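Local coordinates for UPF0130 protein PH1069 (Pyrococcus horikoshii, PDB 2IT2), which probably transfers a methyl group from S-adenosyl-L-methionine to N-4 of a wyosine precursor in tRNA(Phe), as a TYW3-family enzyme, at the interface of chains A and B. Sequence-based numbering; all coordinates share one arbitrary frame. Chains: chain A/B, UPF0130 protein PH1069.

The interface of chains A and B. Residues chain A 152-153, 176, 180; chain B 66, 98, 100, 156.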
loop_
_atom_site.group_PDB
_atom_site.type_symbol
_atom_site.label_atom_id
_atom_site.label_comp_id
_atom_site.label_asym_id
_atom_site.label_seq_id
_atom_site.Cartn_x
_atom_site.Cartn_y
_atom_site.Cartn_z
ATOM N N ARG A 152 -4.254 -1.847 6.091
ATOM C CA ARG A 152 -5.355 -1.242 5.337
ATOM C C ARG A 152 -6.497 -2.250 5.113
ATOM O O ARG A 152 -6.264 -3.457 5.054
ATOM C CB ARG A 152 -4.822 -0.737 3.986
ATOM C CG ARG A 152 -5.874 -0.221 3.023
ATOM C CD ARG A 152 -5.260 0.101 1.663
ATOM N NE ARG A 152 -6.283 0.358 0.653
ATOM C CZ ARG A 152 -6.033 0.532 -0.641
ATOM N NH1 ARG A 152 -4.787 0.477 -1.094
ATOM N NH2 ARG A 152 -7.030 0.760 -1.484
HETATM N N MSE A 153 -7.732 -1.756 5.002
HETATM C CA MSE A 153 -8.882 -2.632 4.768
HETATM C C MSE A 153 -9.883 -1.996 3.800
HETATM O O MSE A 153 -10.187 -0.812 3.918
HETATM C CB MSE A 153 -9.600 -2.977 6.086
HETATM C CG MSE A 153 -10.665 -4.092 5.921
HETATM SE SE MSE A 153 -11.740 -4.606 7.469
HETATM C CE MSE A 153 -10.493 -3.911 8.736
ATOM N N ILE A 176 -12.806 -5.730 14.070
ATOM C CA ILE A 176 -11.529 -5.941 13.412
ATOM C C ILE A 176 -10.903 -4.603 13.054
ATOM O O ILE A 176 -9.700 -4.419 13.220
ATOM C CB ILE A 176 -11.699 -6.793 12.151
ATOM C CG1 ILE A 176 -12.095 -8.212 12.565
ATOM C CG2 ILE A 176 -10.403 -6.826 11.347
ATOM C CD1 ILE A 176 -12.521 -9.118 11.419
ATOM N N GLN A 180 -7.270 -2.768 14.380
ATOM C CA GLN A 180 -6.237 -2.193 13.526
ATOM C C GLN A 180 -5.850 -0.811 14.029
ATOM O O GLN A 180 -4.667 -0.475 14.089
ATOM C CB GLN A 180 -6.729 -2.091 12.083
ATOM C CG GLN A 180 -7.175 -3.419 11.488
ATOM C CD GLN A 180 -6.222 -4.557 11.807
ATOM O OE1 GLN A 180 -5.040 -4.513 11.464
ATOM N NE2 GLN A 180 -6.739 -5.585 12.470
ATOM N N PHE B 66 -6.876 -10.635 10.873
ATOM C CA PHE B 66 -6.603 -9.910 9.643
ATOM C C PHE B 66 -5.255 -9.200 9.698
ATOM O O PHE B 66 -4.900 -8.613 10.715
ATOM C CB PHE B 66 -7.710 -8.888 9.389
ATOM C CG PHE B 66 -7.555 -8.135 8.099
ATOM C CD1 PHE B 66 -7.798 -8.754 6.876
ATOM C CD2 PHE B 66 -7.146 -6.809 8.108
ATOM C CE1 PHE B 66 -7.633 -8.056 5.679
ATOM C CE2 PHE B 66 -6.980 -6.110 6.923
ATOM C CZ PHE B 66 -7.222 -6.731 5.707
ATOM N N GLN B 98 -10.016 -16.850 10.812
ATOM C CA GLN B 98 -10.877 -16.013 9.985
ATOM C C GLN B 98 -10.684 -16.397 8.524
ATOM O O GLN B 98 -9.550 -16.551 8.058
ATOM C CB GLN B 98 -10.530 -14.528 10.159
ATOM C CG GLN B 98 -10.490 -14.057 11.604
ATOM C CD GLN B 98 -10.154 -12.587 11.738
ATOM O OE1 GLN B 98 -9.436 -12.020 10.911
ATOM N NE2 GLN B 98 -10.653 -11.964 12.799
ATOM N N TRP B 100 -10.937 -15.275 4.775
ATOM C CA TRP B 100 -10.975 -14.045 3.990
ATOM C C TRP B 100 -10.899 -14.249 2.485
ATOM O O TRP B 100 -10.248 -15.184 2.001
ATOM C CB TRP B 100 -9.808 -13.123 4.381
ATOM C CG TRP B 100 -9.927 -12.495 5.742
ATOM C CD1 TRP B 100 -9.538 -13.037 6.940
ATOM C CD2 TRP B 100 -10.526 -11.230 6.048
ATOM N NE1 TRP B 100 -9.865 -12.186 7.970
ATOM C CE2 TRP B 100 -10.474 -11.074 7.455
ATOM C CE3 TRP B 100 -11.106 -10.218 5.273
ATOM C CZ2 TRP B 100 -10.979 -9.937 8.101
ATOM C CZ3 TRP B 100 -11.606 -9.087 5.915
ATOM C CH2 TRP B 100 -11.543 -8.962 7.320
ATOM N N LEU B 156 -14.585 -10.614 4.659
ATOM C CA LEU B 156 -14.646 -11.696 5.633
ATOM C C LEU B 156 -15.711 -12.694 5.177
ATOM O O LEU B 156 -16.858 -12.315 4.956
ATOM C CB LEU B 156 -15.014 -11.130 6.998
ATOM C CG LEU B 156 -15.113 -12.111 8.166
ATOM C CD1 LEU B 156 -13.762 -12.727 8.502
ATOM C CD2 LEU B 156 -15.660 -11.342 9.351
#
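A:Ile176, on helix 167-194 of chain A, and B:Phe66, on a loop of chain B, carry most of this apolar patch, hiding 57 and 61 Å² against the partner chain. The isoleucine uses both branches. Its gamma-methyl CG2 meets CB of B:Phe66 at 3.9 Å, the two side chains crossing at about a right angle. The longer branch, with CG1 anti to the carbonyl carbon (chi1 -68°), meets the side chains of B:Trp100 and B:Gln98, on strand 98-104, tip to tip: CD1 lies 3.7 Å from CZ2 on the rim of the B:Trp100 indole. CD1 is equally near the amide NE2 of B:Gln98, a van der Waals touch. Packing within chain B backs the indole: B:Phe66 CD1 sits over the centre of one face, and CD1 of B:Leu156 covers the opposite face toward the rim.

Polar atoms contribute to the crossing without bonding across it. The backbone carbonyl oxygen of A:Arg152 lies in the plane of the B:Phe66 ring, at its edge, 3.3 Å from CE2; such an approach would suit the slightly positive ring hydrogens. CB of the selenomethionine A:Met153 lies 4.2 Å from the same CE2, but well off the ring plane, a looser contact. NE2 of A:Gln180 stays 4.0 Å from the carbonyl O of B:Phe66, too long to bond.

Both chains are copies of one protein, though this pairing may not be the biological dimer.

Each chain holds an internal hydrogen bond that probably helps place a contact residue. On chain A, the amide NE2 of A:Gln180 reaches back one helical turn to the carbonyl O of A:Ile176 (3.3 Å), its chain bent at chi2 (-44°). An alanine here would probably leave that carbonyl without its side-chain donor and open a gap beside the backbone of B:Phe66. On chain B, NE1 of B:Trp100 probably helps hold the indole's rotation, donating in its ring plane to OE1 of B:Gln98 at 3.0 Å (160° at H), from above the carbonyl plane.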